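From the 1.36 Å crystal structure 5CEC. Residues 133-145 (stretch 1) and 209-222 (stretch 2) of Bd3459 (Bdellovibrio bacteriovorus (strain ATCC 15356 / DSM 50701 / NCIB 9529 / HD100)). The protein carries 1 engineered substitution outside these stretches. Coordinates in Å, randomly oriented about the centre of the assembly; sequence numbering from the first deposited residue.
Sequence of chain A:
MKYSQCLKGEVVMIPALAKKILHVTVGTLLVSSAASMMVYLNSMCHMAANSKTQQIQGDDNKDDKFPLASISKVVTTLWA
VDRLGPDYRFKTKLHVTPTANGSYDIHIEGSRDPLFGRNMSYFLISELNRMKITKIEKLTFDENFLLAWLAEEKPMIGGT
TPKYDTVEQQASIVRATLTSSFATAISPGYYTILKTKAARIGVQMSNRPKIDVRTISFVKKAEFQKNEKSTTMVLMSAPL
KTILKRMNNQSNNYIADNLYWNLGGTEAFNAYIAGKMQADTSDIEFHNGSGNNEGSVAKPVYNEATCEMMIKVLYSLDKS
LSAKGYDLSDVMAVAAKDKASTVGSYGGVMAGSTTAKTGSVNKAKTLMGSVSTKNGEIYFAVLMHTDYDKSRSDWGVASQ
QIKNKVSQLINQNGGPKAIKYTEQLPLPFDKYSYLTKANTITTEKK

Stretch 1 (133-145) ITKIEKLTFDENF
Stretch 2 209-222: PKIDVRTISFVKKA

The apolar centre lies on one face of a two-stranded parallel pairing, where Ile136, Leu139 and Phe141 meet Val213, Ile216 and Phe218. Ile and Val, branched at CB, favour extended backbone, and Leu139 adds apolar bulk to the same layer: Ile136 (m,t) sets CD1 4.2 Å from Val213 CG2 and 3.8 Å from CG1 of Ile211 (t,p), while Leu139 (t,p) brings CB to 3.8 Å from CG1 of Val213 (t). Phe141 (p, chi2 -84°) meets Ile216 (m,t) at its ring edge, CE1 to CG2 4.2 Å, and carries Phe218 CA over one face, 4.1 Å from the ring centroid. The Phe218 ring (t, chi2 64°) is oblique to it, centroids 5.7 Å apart and planes at 50°.

The pairing is parallel throughout, and strand 138-141 crosses strand 212-218 at -20°, with Ile136 beside Val213 (CA-CA 4.7 Å) and Leu139 beside Ile216 (CA-CA 4.8 Å). Ile136 N donates to Asp212 O (2.8 Å), and Arg214 N to Ile136 O (3.0 Å). At Glu137 (phi/psi -80/-60) and Arg214 (-86/-54) both chains kink together, so pairing continues in register: Thr215 N donates to Glu137 O (2.9 Å), Leu139 N to Thr215 O (2.8 Å), Ser217 N to Leu139 O (3.0 Å). Phe141 N to Ser217 O is weak (3.3 Å), but Val219 N to Phe141 O is firm (2.9 Å).

The other face carries Lys135, Lys138 and Thr140 beside Asp212, Thr215 and Ser217, all polar or charged; Lys135, Lys138, Asp212 and Thr215 are exposed, whereas Thr140 is buried. At the kink, Glu137 OE1 lies over the Arg214 guanidinium, 3.7 Å from NH1, a long salt bridge of charge alone.

Beyond the strands, a type I turn spans Asp142 to Phe145; within it Asn144 N donates to Asp142 OD1 (3.0 Å). Glu143 (p,m) accepts from Lys221 N at OE1 (2.8 Å), and a water links its OE2 (2.7 Å) to Ala222 N (2.9 Å).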

ATOM      1  N   ILE A 133       7.119  33.327 -13.599  1.00 20.79           N
ATOM      2  CA  ILE A 133       5.698  33.289 -13.878  1.00 21.88           C
ATOM      3  C   ILE A 133       4.989  33.279 -12.532  1.00 21.76           C
ATOM      4  O   ILE A 133       5.080  32.308 -11.785  1.00 23.44           O
ATOM      5  CB  ILE A 133       5.317  32.079 -14.737  1.00 21.89           C
ATOM      6  CG1 ILE A 133       6.082  32.109 -16.053  1.00 22.44           C
ATOM      7  CG2 ILE A 133       3.815  32.103 -14.982  1.00 23.16           C
ATOM      8  CD1 ILE A 133       5.914  30.883 -16.917  1.00 24.63           C
ATOM      9  N   THR A 134       4.330  34.380 -12.210  1.00 23.46           N
ATOM     10  CA  THR A 134       3.596  34.523 -10.953  1.00 24.22           C
ATOM     11  C   THR A 134       2.120  34.833 -11.144  1.00 25.88           C
ATOM     12  O   THR A 134       1.333  34.681 -10.197  1.00 28.14           O
ATOM     13  CB  THR A 134       4.182  35.657 -10.081  1.00 27.68           C
ATOM     14  OG1 THR A 134       4.164  36.881 -10.821  1.00 28.47           O
ATOM     15  CG2 THR A 134       5.585  35.339  -9.680  1.00 29.28           C
ATOM     16  N   LYS A 135       1.770  35.334 -12.327  1.00 25.03           N
ATOM     17  CA  LYS A 135       0.402  35.696 -12.658  1.00 26.01           C
ATOM     18  C   LYS A 135       0.059  35.058 -13.974  1.00 23.93           C
ATOM     19  O   LYS A 135       0.758  35.274 -14.962  1.00 25.71           O
ATOM     20  CB  LYS A 135       0.277  37.217 -12.766  1.00 31.86           C
ATOM     21  CG  LYS A 135       0.327  37.914 -11.420  1.00 37.36           C
ATOM     22  CD  LYS A 135       0.550  39.424 -11.550  1.00 43.85           C
ATOM     23  CE  LYS A 135       1.115  40.034 -10.261  1.00 49.52           C
ATOM     24  NZ  LYS A 135       2.512  39.588  -9.943  1.00 53.15           N
ATOM     25  N   ILE A 136      -1.030  34.312 -13.976  1.00 23.09           N
ATOM     26  CA  ILE A 136      -1.576  33.677 -15.159  1.00 22.88           C
ATOM     27  C   ILE A 136      -2.932  34.301 -15.425  1.00 21.60           C
ATOM     28  O   ILE A 136      -3.815  34.335 -14.553  1.00 23.51           O
ATOM     29  CB  ILE A 136      -1.734  32.159 -14.975  1.00 22.43           C
ATOM     30  CG1 ILE A 136      -0.367  31.516 -14.709  1.00 24.74           C
ATOM     31  CG2 ILE A 136      -2.397  31.532 -16.196  1.00 23.98           C
ATOM     32  CD1 ILE A 136      -0.414  30.084 -14.201  1.00 27.33           C
ATOM     33  N   GLU A 137      -3.114  34.800 -16.635  1.00 22.17           N
ATOM     34  CA  GLU A 137      -4.352  35.442 -17.003  1.00 24.45           C
ATOM     35  C   GLU A 137      -5.384  34.375 -17.341  1.00 24.85           C
ATOM     36  O   GLU A 137      -6.377  34.252 -16.653  1.00 29.42           O
ATOM     37  CB  GLU A 137      -4.114  36.389 -18.185  1.00 28.05           C
ATOM     38  CG  GLU A 137      -5.348  37.164 -18.584  1.00 31.73           C
ATOM     39  CD  GLU A 137      -5.801  38.094 -17.483  1.00 36.90           C
ATOM     40  OE1 GLU A 137      -4.990  38.969 -17.050  1.00 43.24           O
ATOM     41  OE2 GLU A 137      -6.963  37.930 -17.059  1.00 40.71           O
ATOM     42  N   LYS A 138      -5.101  33.555 -18.341  1.00 25.74           N
ATOM     43  CA  LYS A 138      -5.982  32.490 -18.746  1.00 25.26           C
ATOM     44  C   LYS A 138      -5.202  31.175 -18.643  1.00 23.28           C
ATOM     45  O   LYS A 138      -4.151  30.999 -19.255  1.00 26.53           O
ATOM     46  CB  LYS A 138      -6.512  32.730 -20.152  1.00 27.55           C
ATOM     47  CG  LYS A 138      -7.529  31.713 -20.611  1.00 34.27           C
ATOM     48  CD  LYS A 138      -8.254  32.131 -21.883  1.00 40.25           C
ATOM     49  CE  LYS A 138      -7.312  32.229 -23.069  1.00 46.04           C
ATOM     50  NZ  LYS A 138      -8.069  32.469 -24.335  1.00 52.80           N
ATOM     51  N   LEU A 139      -5.695  30.295 -17.782  1.00 22.71           N
ATOM     52  CA  LEU A 139      -5.204  28.938 -17.667  1.00 21.92           C
ATOM     53  C   LEU A 139      -6.205  27.996 -18.285  1.00 21.55           C
ATOM     54  O   LEU A 139      -7.337  27.899 -17.820  1.00 24.71           O
ATOM     55  CB  LEU A 139      -4.945  28.567 -16.212  1.00 21.63           C
ATOM     56  CG  LEU A 139      -4.447  27.145 -15.958  1.00 21.65           C
ATOM     57  CD1 LEU A 139      -3.096  26.924 -16.634  1.00 20.57           C
ATOM     58  CD2 LEU A 139      -4.371  26.844 -14.463  1.00 23.01           C
ATOM     59  N   THR A 140      -5.810  27.288 -19.323  1.00 19.94           N
ATOM     60  CA  THR A 140      -6.687  26.295 -19.944  1.00 20.05           C
ATOM     61  C   THR A 140      -6.021  24.943 -19.916  1.00 18.25           C
ATOM     62  O   THR A 140      -4.839  24.843 -19.652  1.00 19.27           O
ATOM     63  CB  THR A 140      -7.117  26.696 -21.376  1.00 21.38           C
ATOM     64  OG1 THR A 140      -5.994  26.683 -22.251  1.00 21.88           O
ATOM     65  CG2 THR A 140      -7.783  28.048 -21.376  1.00 23.22           C
ATOM     66  N   PHE A 141      -6.807  23.893 -20.130  1.00 18.59           N
ATOM     67  CA  PHE A 141      -6.325  22.523 -20.011  1.00 18.54           C
ATOM     68  C   PHE A 141      -7.183  21.606 -20.865  1.00 19.54           C
ATOM     69  O   PHE A 141      -8.364  21.896 -21.095  1.00 19.23           O
ATOM     70  CB  PHE A 141      -6.332  22.054 -18.553  1.00 19.26           C
ATOM     71  CG  PHE A 141      -7.719  21.973 -17.958  1.00 17.91           C
ATOM     72  CD1 PHE A 141      -8.333  23.092 -17.417  1.00 18.89           C
ATOM     73  CD2 PHE A 141      -8.439  20.792 -18.009  1.00 18.78           C
ATOM     74  CE1 PHE A 141      -9.618  23.028 -16.937  1.00 19.22           C
ATOM     75  CE2 PHE A 141      -9.721  20.744 -17.543  1.00 19.45           C
ATOM     76  CZ  PHE A 141     -10.307  21.850 -17.007  1.00 18.92           C
ATOM     77  N   ASP A 142      -6.585  20.511 -21.333  1.00 17.50           N
ATOM     78  CA  ASP A 142      -7.305  19.552 -22.182  1.00 18.78           C
ATOM     79  C   ASP A 142      -7.712  18.301 -21.391  1.00 18.37           C
ATOM     80  O   ASP A 142      -7.557  18.198 -20.170  1.00 18.44           O
ATOM     81  CB  ASP A 142      -6.514  19.226 -23.469  1.00 19.74           C
ATOM     82  CG  ASP A 142      -5.290  18.376 -23.248  1.00 18.45           C
ATOM     83  OD1 ASP A 142      -5.103  17.778 -22.160  1.00 19.09           O
ATOM     84  OD2 ASP A 142      -4.489  18.303 -24.216  1.00 20.51           O
ATOM     85  N   GLU A 143      -8.307  17.368 -22.119  1.00 18.55           N
ATOM     86  CA  GLU A 143      -8.915  16.189 -21.538  1.00 20.17           C
ATOM     87  C   GLU A 143      -7.920  15.133 -21.090  1.00 19.66           C
ATOM     88  O   GLU A 143      -8.295  14.159 -20.460  1.00 20.40           O
ATOM     89  CB  GLU A 143      -9.964  15.576 -22.482  1.00 23.40           C
ATOM     90  CG  GLU A 143      -9.408  14.956 -23.755  1.00 25.91           C
ATOM     91  CD  GLU A 143      -9.275  15.899 -24.935  1.00 26.89           C
ATOM     92  OE1 GLU A 143      -8.973  17.112 -24.781  1.00 25.54           O
ATOM     93  OE2 GLU A 143      -9.420  15.392 -26.056  1.00 31.83           O
ATOM     94  N   ASN A 144      -6.632  15.371 -21.332  1.00 17.92           N
ATOM     95  CA  ASN A 144      -5.618  14.474 -20.840  1.00 17.56           C
ATOM     96  C   ASN A 144      -4.920  14.994 -19.607  1.00 15.54           C
ATOM     97  O   ASN A 144      -4.028  14.332 -19.107  1.00 16.58           O
ATOM     98  CB  ASN A 144      -4.621  14.161 -21.948  1.00 18.00           C
ATOM     99  CG  ASN A 144      -5.259  13.391 -23.067  1.00 18.74           C
ATOM    100  OD1 ASN A 144      -5.982  12.429 -22.819  1.00 20.32           O
ATOM    101  ND2 ASN A 144      -4.967  13.786 -24.296  1.00 21.89           N
ATOM    102  N   PHE A 145      -5.334  16.177 -19.131  1.00 16.90           N
ATOM    103  CA  PHE A 145      -4.776  16.721 -17.898  1.00 16.39           C
ATOM    104  C   PHE A 145      -5.593  16.188 -16.735  1.00 16.93           C
ATOM    105  O   PHE A 145      -6.672  16.693 -16.427  1.00 17.84           O
ATOM    106  CB  PHE A 145      -4.760  18.246 -17.898  1.00 16.56           C
ATOM    107  CG  PHE A 145      -4.215  18.835 -16.616  1.00 15.79           C
ATOM    108  CD1 PHE A 145      -2.979  18.429 -16.125  1.00 16.04           C
ATOM    109  CD2 PHE A 145      -4.984  19.730 -15.860  1.00 16.68           C
ATOM    110  CE1 PHE A 145      -2.490  18.960 -14.930  1.00 15.53           C
ATOM    111  CE2 PHE A 145      -4.498  20.259 -14.678  1.00 16.94           C
ATOM    112  CZ  PHE A 145      -3.263  19.869 -14.199  1.00 17.59           C
ATOM    113  N   PRO A 209       6.422  29.584  -2.684  1.00 25.39           N
ATOM    114  CA  PRO A 209       5.675  29.432  -3.913  1.00 24.29           C
ATOM    115  C   PRO A 209       4.325  30.143  -3.897  1.00 22.61           C
ATOM    116  O   PRO A 209       3.579  30.030  -2.923  1.00 24.52           O
ATOM    117  CB  PRO A 209       5.449  27.920  -3.965  1.00 23.49           C
ATOM    118  CG  PRO A 209       5.342  27.543  -2.526  1.00 25.13           C
ATOM    119  CD  PRO A 209       6.423  28.352  -1.887  1.00 26.53           C
ATOM    120  N   LYS A 210       4.003  30.854  -4.977  1.00 23.96           N
ATOM    121  CA  LYS A 210       2.716  31.543  -5.070  1.00 25.36           C
ATOM    122  C   LYS A 210       2.383  31.824  -6.527  1.00 24.30           C
ATOM    123  O   LYS A 210       3.239  32.282  -7.279  1.00 28.05           O
ATOM    124  CB  LYS A 210       2.720  32.858  -4.259  1.00 27.27           C
ATOM    125  CG  LYS A 210       1.365  33.551  -4.170  1.00 33.15           C
ATOM    126  CD  LYS A 210       1.378  34.723  -3.183  1.00 38.04           C
ATOM    127  CE  LYS A 210       0.006  35.363  -3.078  1.00 42.85           C
ATOM    128  NZ  LYS A 210      -0.008  36.498  -2.113  1.00 47.09           N
ATOM    129  N   ILE A 211       1.131  31.582  -6.902  1.00 24.44           N
ATOM    130  CA  ILE A 211       0.639  31.865  -8.249  1.00 25.27           C
ATOM    131  C   ILE A 211      -0.716  32.587  -8.116  1.00 25.73           C
ATOM    132  O   ILE A 211      -1.460  32.322  -7.186  1.00 29.43           O
ATOM    133  CB  ILE A 211       0.546  30.527  -9.047  1.00 27.56           C
ATOM    134  CG1 ILE A 211       0.431  30.738 -10.542  1.00 30.15           C
ATOM    135  CG2 ILE A 211      -0.591  29.647  -8.599  1.00 26.99           C
ATOM    136  CD1 ILE A 211       1.747  31.105 -11.185  1.00 33.37           C
ATOM    137  N   ASP A 212      -1.030  33.477  -9.055  1.00 25.05           N
ATOM    138  CA  ASP A 212      -2.353  34.074  -9.164  1.00 27.83           C
ATOM    139  C   ASP A 212      -2.901  33.684 -10.515  1.00 25.56           C
ATOM    140  O   ASP A 212      -2.219  33.847 -11.506  1.00 27.98           O
ATOM    141  CB  ASP A 212      -2.266  35.603  -9.033  1.00 32.04           C
ATOM    142  CG  ASP A 212      -2.732  36.093  -7.688  1.00 41.05           C
ATOM    143  OD1 ASP A 212      -3.963  36.281  -7.531  1.00 51.26           O
ATOM    144  OD2 ASP A 212      -1.870  36.290  -6.798  1.00 49.40           O
ATOM    145  N   VAL A 213      -4.117  33.152 -10.563  1.00 22.40           N
ATOM    146  CA  VAL A 213      -4.766  32.741 -11.809  1.00 22.09           C
ATOM    147  C   VAL A 213      -6.125  33.439 -11.938  1.00 24.60           C
ATOM    148  O   VAL A 213      -6.961  33.319 -11.041  1.00 25.69           O
ATOM    149  CB  VAL A 213      -4.990  31.221 -11.870  1.00 24.14           C
ATOM    150  CG1 VAL A 213      -5.569  30.846 -13.217  1.00 25.46           C
ATOM    151  CG2 VAL A 213      -3.706  30.464 -11.589  1.00 24.87           C
ATOM    152  N   ARG A 214      -6.361  34.146 -13.052  1.00 23.05           N
ATOM    153  CA  ARG A 214      -7.605  34.911 -13.178  1.00 26.98           C
ATOM    154  C   ARG A 214      -8.746  34.065 -13.720  1.00 25.96           C
ATOM    155  O   ARG A 214      -9.812  34.013 -13.087  1.00 30.15           O
ATOM    156  CB  ARG A 214      -7.442  36.173 -14.025  1.00 30.11           C
ATOM    157  CG  ARG A 214      -8.707  37.043 -13.976  1.00 35.75           C
ATOM    158  CD  ARG A 214      -8.481  38.502 -14.322  1.00 42.03           C
ATOM    159  NE  ARG A 214      -7.536  39.171 -13.436  1.00 49.35           N
ATOM    160  CZ  ARG A 214      -6.940  40.335 -13.696  1.00 55.89           C
ATOM    161  NH1 ARG A 214      -7.161  40.987 -14.841  1.00 56.73           N
ATOM    162  NH2 ARG A 214      -6.096  40.850 -12.803  1.00 59.92           N
ATOM    163  N   THR A 215      -8.542  33.409 -14.865  1.00 24.66           N
ATOM    164  CA  THR A 215      -9.596  32.658 -15.560  1.00 26.65           C
ATOM    165  C   THR A 215      -9.095  31.258 -15.832  1.00 24.34           C
ATOM    166  O   THR A 215      -7.957  31.075 -16.244  1.00 25.96           O
ATOM    167  CB  THR A 215      -9.928  33.307 -16.925  1.00 30.81           C
ATOM    168  OG1 THR A 215     -10.310  34.658 -16.701  1.00 37.59           O
ATOM    169  CG2 THR A 215     -11.054  32.560 -17.620  1.00 33.50           C
ATOM    170  N   ILE A 216      -9.948  30.270 -15.608  1.00 23.81           N
ATOM    171  CA  ILE A 216      -9.616  28.867 -15.841  1.00 22.84           C
ATOM    172  C   ILE A 216     -10.705  28.237 -16.687  1.00 23.42           C
ATOM    173  O   ILE A 216     -11.894  28.350 -16.344  1.00 27.32           O
ATOM    174  CB  ILE A 216      -9.463  28.095 -14.514  1.00 22.16           C
ATOM    175  CG1 ILE A 216      -8.393  28.767 -13.650  1.00 23.71           C
ATOM    176  CG2 ILE A 216      -9.140  26.618 -14.790  1.00 22.89           C
ATOM    177  CD1 ILE A 216      -8.270  28.241 -12.247  1.00 23.68           C
ATOM    178  N   SER A 217     -10.321  27.546 -17.758  1.00 22.95           N
ATOM    179  CA  SER A 217     -11.316  26.887 -18.602  1.00 24.32           C
ATOM    180  C   SER A 217     -10.775  25.679 -19.352  1.00 23.34           C
ATOM    181  O   SER A 217      -9.589  25.543 -19.530  1.00 24.20           O
ATOM    182  CB  SER A 217     -11.983  27.869 -19.548  1.00 30.34           C
ATOM    183  OG  SER A 217     -11.081  28.434 -20.435  1.00 34.05           O
ATOM    184  N   PHE A 218     -11.686  24.784 -19.710  1.00 23.28           N
ATOM    185  CA  PHE A 218     -11.380  23.569 -20.457  1.00 21.67           C
ATOM    186  C   PHE A 218     -11.319  23.901 -21.953  1.00 23.58           C
ATOM    187  O   PHE A 218     -12.219  24.585 -22.492  1.00 26.45           O
ATOM    188  CB  PHE A 218     -12.483  22.547 -20.164  1.00 22.52           C
ATOM    189  CG  PHE A 218     -12.410  21.303 -20.983  1.00 22.24           C
ATOM    190  CD1 PHE A 218     -11.343  20.453 -20.872  1.00 23.02           C
ATOM    191  CD2 PHE A 218     -13.445  20.942 -21.836  1.00 26.32           C
ATOM    192  CE1 PHE A 218     -11.269  19.286 -21.616  1.00 23.93           C
ATOM    193  CE2 PHE A 218     -13.379  19.779 -22.580  1.00 29.40           C
ATOM    194  CZ  PHE A 218     -12.283  18.950 -22.474  1.00 26.39           C
ATOM    195  N   VAL A 219     -10.243  23.448 -22.601  1.00 23.25           N
ATOM    196  CA  VAL A 219     -10.098  23.507 -24.065  1.00 25.41           C
ATOM    197  C   VAL A 219      -9.652  22.136 -24.555  1.00 24.80           C
ATOM    198  O   VAL A 219      -8.546  21.700 -24.239  1.00 24.10           O
ATOM    199  CB  VAL A 219      -9.080  24.584 -24.522  1.00 25.70           C
ATOM    200  CG1 VAL A 219      -8.921  24.556 -26.039  1.00 27.75           C
ATOM    201  CG2 VAL A 219      -9.522  25.969 -24.060  1.00 26.85           C
ATOM    202  N   LYS A 220     -10.518  21.468 -25.318  1.00 25.42           N
ATOM    203  CA  LYS A 220     -10.254  20.126 -25.852  1.00 26.98           C
ATOM    204  C   LYS A 220      -9.029  20.106 -26.750  1.00 25.38           C
ATOM    205  O   LYS A 220      -8.776  21.063 -27.497  1.00 26.99           O
ATOM    206  CB  LYS A 220     -11.443  19.624 -26.678  1.00 32.43           C
ATOM    207  CG  LYS A 220     -12.702  19.353 -25.892  1.00 38.49           C
ATOM    208  CD  LYS A 220     -13.838  19.009 -26.854  1.00 42.81           C
ATOM    209  CE  LYS A 220     -15.164  18.786 -26.131  1.00 48.68           C
ATOM    210  NZ  LYS A 220     -16.298  19.311 -26.943  1.00 52.91           N
ATOM    211  N   LYS A 221      -8.290  19.003 -26.703  1.00 25.32           N
ATOM    212  CA  LYS A 221      -7.039  18.881 -27.465  1.00 27.24           C
ATOM    213  C   LYS A 221      -7.222  19.221 -28.952  1.00 28.29           C
ATOM    214  O   LYS A 221      -6.443  19.994 -29.508  1.00 30.12           O
ATOM    215  CB  LYS A 221      -6.433  17.481 -27.306  1.00 28.01           C
ATOM    216  CG  LYS A 221      -5.112  17.298 -28.037  1.00 31.51           C
ATOM    217  CD  LYS A 221      -4.590  15.886 -27.896  1.00 36.90           C
ATOM    218  CE  LYS A 221      -3.458  15.668 -28.895  1.00 40.54           C
ATOM    219  NZ  LYS A 221      -2.733  14.396 -28.676  1.00 46.61           N
ATOM    220  N   ALA A 222      -8.259  18.651 -29.569  1.00 28.44           N
ATOM    221  CA  ALA A 222      -8.528  18.830 -31.012  1.00 31.27           C
ATOM    222  C   ALA A 222      -8.872  20.262 -31.365  1.00 32.38           C
ATOM    223  O   ALA A 222      -8.730  20.653 -32.528  1.00 34.42           O
ATOM    224  CB  ALA A 222      -9.645  17.896 -31.486  1.00 31.74           C
TER
HETATM  225  O   HOH W   1      -9.781  16.446 -28.551  1.00 33.48           O